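Local atomic coordinates of peptide synthase (Silicibacter pomeroyi DSS-3, PDB entry 2QTP), a protein that is of unknown function but may take part in amino-acid metabolism, and has a variant of the Bacillus chorismate mutase fold. Residues 124-136 with 147-159. Residues are numbered along the deposited sequence; the frame is centred on the assembly and turned at random. Where two conformers were deposited one is given.
Sequences MGSPGQVLDVPLG and FDGIEVRLNDAPR
With its CG set between the backbone N and the carbonyl carbon (chi1 68°) and its chain bent at chi3, the side chain of Arg153 is turned onto the backbone of Gly128, where NH1 donates to Gly128 O over 3.3 Å. The bond is nearly straight; the oxygen lies in the guanidinium plane, and NH1 in turn sits in the carbonyl plane on a lone pair of Gly128 O. A second grip on the same glycine comes from the loop beyond: Gly128 N reaches Ala157 O at 3.1 Å, approaching from above the carbonyl plane. Pro127, in the type II turn from Ser126 to Gln129, rests with its ring CD 3.4 Å from Pro158 O, Pro158 itself following a cis peptide bond. Two waters bridge backbone atoms here, one donating to Gly125 O and Pro158 O, the other accepting from Leu154 N within bonding distance of Gln129 O and Ala157 O, though it need not donate to both at once. Strand 131-135 follows its loop, whereas strand 148-152 precedes the other, and the two pair as an antiparallel sheet over the larger mixed sheet of this variant of the Bacillus chorismate mutase fold. The face bearing Leu131, Val133, Leu135, Ile150 and Val152, largely apolar apart from Asp148 at its end, is turned to that sheet: Leu131 meets Met164, Leu135 meets Ala168 and Val152 meets Val31. Across the strands Val133 CG2 lies 4.2 Å from Val152 CG2, and Leu131 N donates almost linearly to Val152 O at 2.8 Å. The other face carries Asp132 and Glu151, whose carboxylates are nearly perpendicular, with Asp132 OD2 3.7 Å from Glu151 OE2; this proximity may raise the proton affinity of one of them. Val130 slants across the Glu151 chain, its CG1 3.7 Å from Glu151 CB.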
HETATM    1  N   MSE A 124      -3.070 -10.965  -6.742  1.00 66.52           N
HETATM    2  CA  MSE A 124      -3.339 -10.681  -8.147  1.00 67.05           C
HETATM    3  C   MSE A 124      -4.766 -10.079  -8.182  1.00 63.70           C
HETATM    4  O   MSE A 124      -5.615 -10.518  -7.471  1.00 64.54           O
HETATM    5  CB  MSE A 124      -3.311 -11.973  -8.942  1.00 66.31           C
HETATM    6  CG  MSE A 124      -1.914 -12.621  -8.910  1.00 77.80           C
HETATM    7 SE   MSE A 124      -1.021 -12.233 -10.536  0.75 92.73          SE
HETATM    8  CE  MSE A 124      -2.594 -12.873 -11.612  1.00 58.34           C
ATOM      9  N   GLY A 125      -5.019  -9.080  -9.004  1.00 63.61           N
ATOM     10  CA  GLY A 125      -6.369  -8.547  -9.103  1.00 65.02           C
ATOM     11  C   GLY A 125      -6.621  -7.865 -10.407  1.00 63.91           C
ATOM     12  O   GLY A 125      -5.825  -7.945 -11.335  1.00 67.51           O
ATOM     13  N   SER A 126      -7.729  -7.166 -10.459  1.00 65.92           N
ATOM     14  CA  SER A 126      -8.130  -6.433 -11.635  1.00 67.17           C
ATOM     15  C   SER A 126      -8.694  -5.066 -11.204  1.00 66.75           C
ATOM     16  O   SER A 126      -8.812  -4.788  -9.989  1.00 65.40           O
ATOM     17  CB  SER A 126      -9.108  -7.272 -12.443  1.00 68.32           C
ATOM     18  OG  SER A 126     -10.211  -7.661 -11.656  1.00 72.35           O
ATOM     19  N   PRO A 127      -8.988  -4.188 -12.180  1.00 65.91           N
ATOM     20  CA  PRO A 127      -9.417  -2.834 -11.816  1.00 67.10           C
ATOM     21  C   PRO A 127     -10.591  -2.788 -10.856  1.00 65.82           C
ATOM     22  O   PRO A 127     -11.582  -3.458 -11.083  1.00 66.76           O
ATOM     23  CB  PRO A 127      -9.789  -2.219 -13.167  1.00 70.35           C
ATOM     24  CG  PRO A 127      -8.895  -2.941 -14.147  1.00 67.72           C
ATOM     25  CD  PRO A 127      -8.870  -4.351 -13.643  1.00 66.09           C
ATOM     26  N   GLY A 128     -10.471  -2.015  -9.778  1.00 65.96           N
ATOM     27  CA  GLY A 128     -11.568  -1.838  -8.849  1.00 67.26           C
ATOM     28  C   GLY A 128     -11.623  -2.833  -7.708  1.00 66.32           C
ATOM     29  O   GLY A 128     -12.401  -2.643  -6.808  1.00 65.12           O
ATOM     30  N   GLN A 129     -10.799  -3.883  -7.724  1.00 66.01           N
ATOM     31  CA  GLN A 129     -10.818  -4.857  -6.651  1.00 64.77           C
ATOM     32  C   GLN A 129     -10.141  -4.288  -5.416  1.00 64.87           C
ATOM     33  O   GLN A 129      -9.129  -3.542  -5.496  1.00 64.85           O
ATOM     34  CB  GLN A 129     -10.078  -6.135  -7.013  1.00 63.37           C
ATOM     35  CG  GLN A 129     -10.764  -7.084  -7.943  1.00 77.50           C
ATOM     36  CD  GLN A 129      -9.954  -8.370  -8.077  1.00 83.54           C
ATOM     37  OE1 GLN A 129      -9.289  -8.798  -7.130  1.00 86.75           O
ATOM     38  NE2 GLN A 129     -10.007  -8.987  -9.243  1.00 92.27           N
ATOM     39  N   VAL A 130     -10.697  -4.681  -4.276  1.00 64.01           N
ATOM     40  CA  VAL A 130     -10.241  -4.245  -2.971  1.00 64.79           C
ATOM     41  C   VAL A 130      -8.976  -4.966  -2.513  1.00 65.31           C
ATOM     42  O   VAL A 130      -8.854  -6.184  -2.626  1.00 63.88           O
ATOM     43  CB  VAL A 130     -11.372  -4.398  -1.897  1.00 64.37           C
ATOM     44  CG1 VAL A 130     -10.809  -4.159  -0.515  1.00 61.59           C
ATOM     45  CG2 VAL A 130     -12.575  -3.470  -2.225  1.00 65.06           C
ATOM     46  N   LEU A 131      -8.007  -4.182  -2.039  1.00 65.04           N
ATOM     47  CA  LEU A 131      -6.750  -4.723  -1.504  1.00 64.56           C
ATOM     48  C   LEU A 131      -6.784  -4.437  -0.013  1.00 66.19           C
ATOM     49  O   LEU A 131      -6.990  -3.294   0.403  1.00 66.50           O
ATOM     50  CB  LEU A 131      -5.524  -4.021  -2.148  1.00 63.52           C
ATOM     51  CG  LEU A 131      -4.096  -4.314  -1.700  1.00 64.98           C
ATOM     52  CD1 LEU A 131      -3.671  -5.775  -1.980  1.00 66.49           C
ATOM     53  CD2 LEU A 131      -3.139  -3.290  -2.404  1.00 60.15           C
ATOM     54  N   ASP A 132      -6.576  -5.473   0.782  1.00 66.49           N
ATOM     55  CA  ASP A 132      -6.539  -5.328   2.210  1.00 71.04           C
ATOM     56  C   ASP A 132      -5.095  -5.084   2.637  1.00 73.50           C
ATOM     57  O   ASP A 132      -4.223  -5.901   2.360  1.00 78.28           O
ATOM     58  CB  ASP A 132      -7.077  -6.592   2.849  1.00 75.84           C
ATOM     59  CG  ASP A 132      -7.967  -6.312   4.062  1.00 87.90           C
ATOM     60  OD1 ASP A 132      -7.612  -5.483   4.967  1.00 84.58           O
ATOM     61  OD2 ASP A 132      -9.037  -6.973   4.094  1.00105.61           O
ATOM     62  N   VAL A 133      -4.825  -3.932   3.246  1.00 70.32           N
ATOM     63  CA  VAL A 133      -3.476  -3.614   3.716  1.00 66.94           C
ATOM     64  C   VAL A 133      -3.375  -3.966   5.215  1.00 65.74           C
ATOM     65  O   VAL A 133      -4.063  -3.401   6.031  1.00 62.32           O
ATOM     66  CB  VAL A 133      -3.122  -2.148   3.491  1.00 63.26           C
ATOM     67  CG1 VAL A 133      -1.604  -1.932   3.747  1.00 62.11           C
ATOM     68  CG2 VAL A 133      -3.542  -1.716   2.089  1.00 59.10           C
ATOM     69  N   PRO A 134      -2.524  -4.923   5.567  1.00 65.95           N
ATOM     70  CA  PRO A 134      -2.379  -5.305   6.964  1.00 66.90           C
ATOM     71  C   PRO A 134      -1.720  -4.204   7.820  1.00 68.52           C
ATOM     72  O   PRO A 134      -1.010  -3.349   7.298  1.00 70.45           O
ATOM     73  CB  PRO A 134      -1.505  -6.554   6.884  1.00 65.81           C
ATOM     74  CG  PRO A 134      -0.821  -6.468   5.617  1.00 68.26           C
ATOM     75  CD  PRO A 134      -1.640  -5.684   4.682  1.00 66.55           C
ATOM     76  N   LEU A 135      -1.999  -4.195   9.110  1.00 71.63           N
ATOM     77  CA  LEU A 135      -1.422  -3.200  10.021  1.00 73.83           C
ATOM     78  C   LEU A 135      -0.890  -3.936  11.246  1.00 77.87           C
ATOM     79  O   LEU A 135      -1.661  -4.465  12.042  1.00 78.09           O
ATOM     80  CB  LEU A 135      -2.458  -2.155  10.448  1.00 70.68           C
ATOM     81  CG  LEU A 135      -2.813  -1.044   9.461  1.00 70.93           C
ATOM     82  CD1 LEU A 135      -4.063  -0.276   9.939  1.00 62.92           C
ATOM     83  CD2 LEU A 135      -1.644  -0.101   9.274  1.00 68.77           C
ATOM     84  N   GLY A 136       0.424  -3.987  11.379  1.00 81.27           N
ATOM     85  CA  GLY A 136       1.028  -4.667  12.499  1.00 85.52           C
ATOM     86  C   GLY A 136       1.503  -3.629  13.492  1.00 88.64           C
ATOM     87  O   GLY A 136       2.165  -2.659  13.101  1.00 89.75           O
ATOM     88  N   PHE A 147      -3.832  -9.586  12.314  1.00113.44           N
ATOM     89  CA  PHE A 147      -3.618  -8.147  12.104  1.00112.61           C
ATOM     90  C   PHE A 147      -4.918  -7.365  11.852  1.00109.49           C
ATOM     91  O   PHE A 147      -5.908  -7.913  11.358  1.00109.93           O
ATOM     92  CB  PHE A 147      -2.627  -7.907  10.937  1.00112.99           C
ATOM     93  CG  PHE A 147      -1.273  -8.522  11.164  1.00113.91           C
ATOM     94  CD1 PHE A 147      -0.490  -8.123  12.250  1.00115.65           C
ATOM     95  CD2 PHE A 147      -0.783  -9.502  10.309  1.00115.79           C
ATOM     96  CE1 PHE A 147       0.756  -8.694  12.484  1.00117.01           C
ATOM     97  CE2 PHE A 147       0.470 -10.078  10.530  1.00117.58           C
ATOM     98  CZ  PHE A 147       1.243  -9.672  11.620  1.00117.06           C
ATOM     99  N   ASP A 148      -4.906  -6.086  12.230  1.00104.93           N
ATOM    100  CA  ASP A 148      -5.961  -5.146  11.855  1.00100.22           C
ATOM    101  C   ASP A 148      -5.673  -4.827  10.370  1.00 92.68           C
ATOM    102  O   ASP A 148      -4.763  -5.433   9.766  1.00 90.66           O
ATOM    103  CB  ASP A 148      -5.891  -3.891  12.748  1.00101.61           C
ATOM    104  CG  ASP A 148      -7.054  -2.922  12.515  1.00107.85           C
ATOM    105  OD1 ASP A 148      -8.095  -3.352  11.957  1.00113.45           O
ATOM    106  OD2 ASP A 148      -6.926  -1.730  12.889  1.00113.51           O
ATOM    107  N   GLY A 149      -6.423  -3.909   9.769  1.00 83.41           N
ATOM    108  CA  GLY A 149      -6.159  -3.549   8.390  1.00 80.05           C
ATOM    109  C   GLY A 149      -6.962  -2.391   7.852  1.00 77.08           C
ATOM    110  O   GLY A 149      -7.841  -1.841   8.522  1.00 77.65           O
ATOM    111  N   ILE A 150      -6.636  -1.987   6.635  1.00 71.96           N
ATOM    112  CA  ILE A 150      -7.421  -0.975   5.967  1.00 69.57           C
ATOM    113  C   ILE A 150      -7.584  -1.400   4.509  1.00 67.81           C
ATOM    114  O   ILE A 150      -6.644  -1.896   3.889  1.00 66.11           O
ATOM    115  CB  ILE A 150      -6.808   0.459   6.152  1.00 71.37           C
ATOM    116  CG1 ILE A 150      -7.645   1.522   5.386  1.00 72.93           C
ATOM    117  CG2 ILE A 150      -5.308   0.479   5.757  1.00 65.24           C
ATOM    118  CD1 ILE A 150      -7.507   3.011   5.932  1.00 70.23           C
ATOM    119  N   GLU A 151      -8.783  -1.237   3.978  1.00 65.74           N
ATOM    120  CA  GLU A 151      -9.083  -1.592   2.605  1.00 65.05           C
ATOM    121  C   GLU A 151      -8.872  -0.420   1.707  1.00 65.61           C
ATOM    122  O   GLU A 151      -9.229   0.716   2.042  1.00 70.35           O
ATOM    123  CB  GLU A 151     -10.509  -2.098   2.506  1.00 63.91           C
ATOM    124  CG  GLU A 151     -10.672  -3.382   3.277  1.00 68.63           C
ATOM    125  CD  GLU A 151     -12.040  -4.002   3.194  1.00 71.54           C
ATOM    126  OE1 GLU A 151     -12.930  -3.408   2.621  1.00 70.64           O
ATOM    127  OE2 GLU A 151     -12.236  -5.112   3.703  1.00 82.15           O
ATOM    128  N   VAL A 152      -8.291  -0.676   0.546  1.00 66.86           N
ATOM    129  CA  VAL A 152      -8.142   0.347  -0.469  1.00 67.37           C
ATOM    130  C   VAL A 152      -8.585  -0.203  -1.805  1.00 68.01           C
ATOM    131  O   VAL A 152      -8.514  -1.408  -2.057  1.00 66.43           O
ATOM    132  CB  VAL A 152      -6.665   0.864  -0.612  1.00 73.69           C
ATOM    133  CG1 VAL A 152      -6.133   1.339   0.696  1.00 78.68           C
ATOM    134  CG2 VAL A 152      -5.737  -0.195  -1.146  1.00 71.62           C
ATOM    135  N   ARG A 153      -9.097   0.687  -2.649  1.00 68.16           N
ATOM    136  CA  ARG A 153      -9.352   0.344  -4.040  1.00 65.70           C
ATOM    137  C   ARG A 153      -9.299   1.557  -4.897  1.00 66.32           C
ATOM    138  O   ARG A 153      -9.397   2.647  -4.399  1.00 70.24           O
ATOM    139  CB  ARG A 153     -10.652  -0.401  -4.246  1.00 64.64           C
ATOM    140  CG  ARG A 153     -11.884   0.350  -3.997  1.00 69.00           C
ATOM    141  CD  ARG A 153     -13.038  -0.305  -4.807  1.00 72.85           C
ATOM    142  NE  ARG A 153     -13.789   0.803  -5.292  1.00 77.33           N
ATOM    143  CZ  ARG A 153     -14.299   0.940  -6.493  1.00 75.74           C
ATOM    144  NH1 ARG A 153     -14.251   0.005  -7.424  1.00 76.41           N
ATOM    145  NH2 ARG A 153     -14.923   2.062  -6.729  1.00 81.39           N
ATOM    146  N   LEU A 154      -9.076   1.368  -6.183  1.00 68.33           N
ATOM    147  CA  LEU A 154      -9.192   2.450  -7.150  1.00 68.80           C
ATOM    148  C   LEU A 154     -10.019   1.855  -8.295  1.00 68.96           C
ATOM    149  O   LEU A 154      -9.719   0.733  -8.758  1.00 67.81           O
ATOM    150  CB  LEU A 154      -7.814   2.887  -7.630  1.00 68.09           C
ATOM    151  CG  LEU A 154      -6.939   3.644  -6.636  1.00 69.69           C
ATOM    152  CD1 LEU A 154      -5.495   3.776  -7.189  1.00 65.93           C
ATOM    153  CD2 LEU A 154      -7.550   4.999  -6.298  1.00 73.99           C
ATOM    154  N   ASN A 155     -11.024   2.608  -8.756  1.00 65.93           N
ATOM    155  CA  ASN A 155     -11.956   2.139  -9.761  1.00 67.61           C
ATOM    156  C   ASN A 155     -11.270   1.641 -11.026  1.00 67.32           C
ATOM    157  O   ASN A 155     -11.744   0.705 -11.651  1.00 65.09           O
ATOM    158  CB  ASN A 155     -13.030   3.213 -10.105  1.00 69.31           C
ATOM    159  CG  ASN A 155     -12.479   4.343 -10.981  1.00 77.60           C
ATOM    160  OD1 ASN A 155     -11.491   4.998 -10.621  1.00 81.44           O
ATOM    161  ND2 ASN A 155     -13.093   4.546 -12.161  1.00 72.08           N
ATOM    162  N   ASP A 156     -10.119   2.211 -11.369  1.00 67.08           N
ATOM    163  CA  ASP A 156      -9.508   1.917 -12.655  1.00 66.35           C
ATOM    164  C   ASP A 156      -8.130   1.271 -12.550  1.00 66.18           C
ATOM    165  O   ASP A 156      -7.372   1.289 -13.497  1.00 63.41           O
ATOM    166  CB  ASP A 156      -9.405   3.226 -13.430  1.00 67.41           C
ATOM    167  CG  ASP A 156      -8.444   4.235 -12.762  1.00 71.09           C
ATOM    168  OD1 ASP A 156      -8.123   4.143 -11.547  1.00 75.15           O
ATOM    169  OD2 ASP A 156      -8.028   5.153 -13.464  1.00 73.20           O
ATOM    170  N   ALA A 157      -7.808   0.682 -11.407  1.00 63.72           N
ATOM    171  CA  ALA A 157      -6.494   0.159 -11.215  1.00 62.01           C
ATOM    172  C   ALA A 157      -6.565  -1.051 -10.300  1.00 62.95           C
ATOM    173  O   ALA A 157      -7.516  -1.183  -9.514  1.00 64.29           O
ATOM    174  CB  ALA A 157      -5.566   1.251 -10.634  1.00 59.98           C
ATOM    175  N   PRO A 158      -5.601  -1.981 -10.430  1.00 64.56           N
ATOM    176  CA  PRO A 158      -4.535  -2.029 -11.452  1.00 65.37           C
ATOM    177  C   PRO A 158      -5.008  -2.652 -12.779  1.00 65.45           C
ATOM    178  O   PRO A 158      -5.647  -3.699 -12.791  1.00 66.01           O
ATOM    179  CB  PRO A 158      -3.506  -2.955 -10.821  1.00 63.96           C
ATOM    180  CG  PRO A 158      -4.341  -3.924 -10.012  1.00 65.01           C
ATOM    181  CD  PRO A 158      -5.484  -3.102  -9.475  1.00 64.81           C
ATOM    182  N   ARG A 159      -4.700  -1.994 -13.888  0.50 65.35           N
ATOM    183  CA  ARG A 159      -4.952  -2.569 -15.191  0.50 64.55           C
ATOM    184  C   ARG A 159      -4.036  -3.785 -15.350  0.50 64.19           C
ATOM    185  O   ARG A 159      -3.141  -4.027 -14.534  0.50 61.33           O
ATOM    186  CB  ARG A 159      -4.653  -1.561 -16.284  0.50 65.10           C
ATOM    187  CG  ARG A 159      -5.553  -0.323 -16.298  0.50 72.53           C
ATOM    188  CD  ARG A 159      -4.894   0.670 -17.244  0.50 76.21           C
ATOM    189  NE  ARG A 159      -5.520   1.987 -17.311  0.50 77.03           N
ATOM    190  CZ  ARG A 159      -4.904   3.063 -17.793  0.50 70.02           C
ATOM    191  NH1 ARG A 159      -3.646   2.987 -18.220  0.50 58.65           N
ATOM    192  NH2 ARG A 159      -5.532   4.222 -17.837  0.50 67.90           N
TER
HETATM  193  O   HOH W   1      -5.591  -6.112 -13.988  1.00 53.26           O
HETATM  194  O   HOH W   2      -8.460  -1.340  -6.761  1.00 40.62           O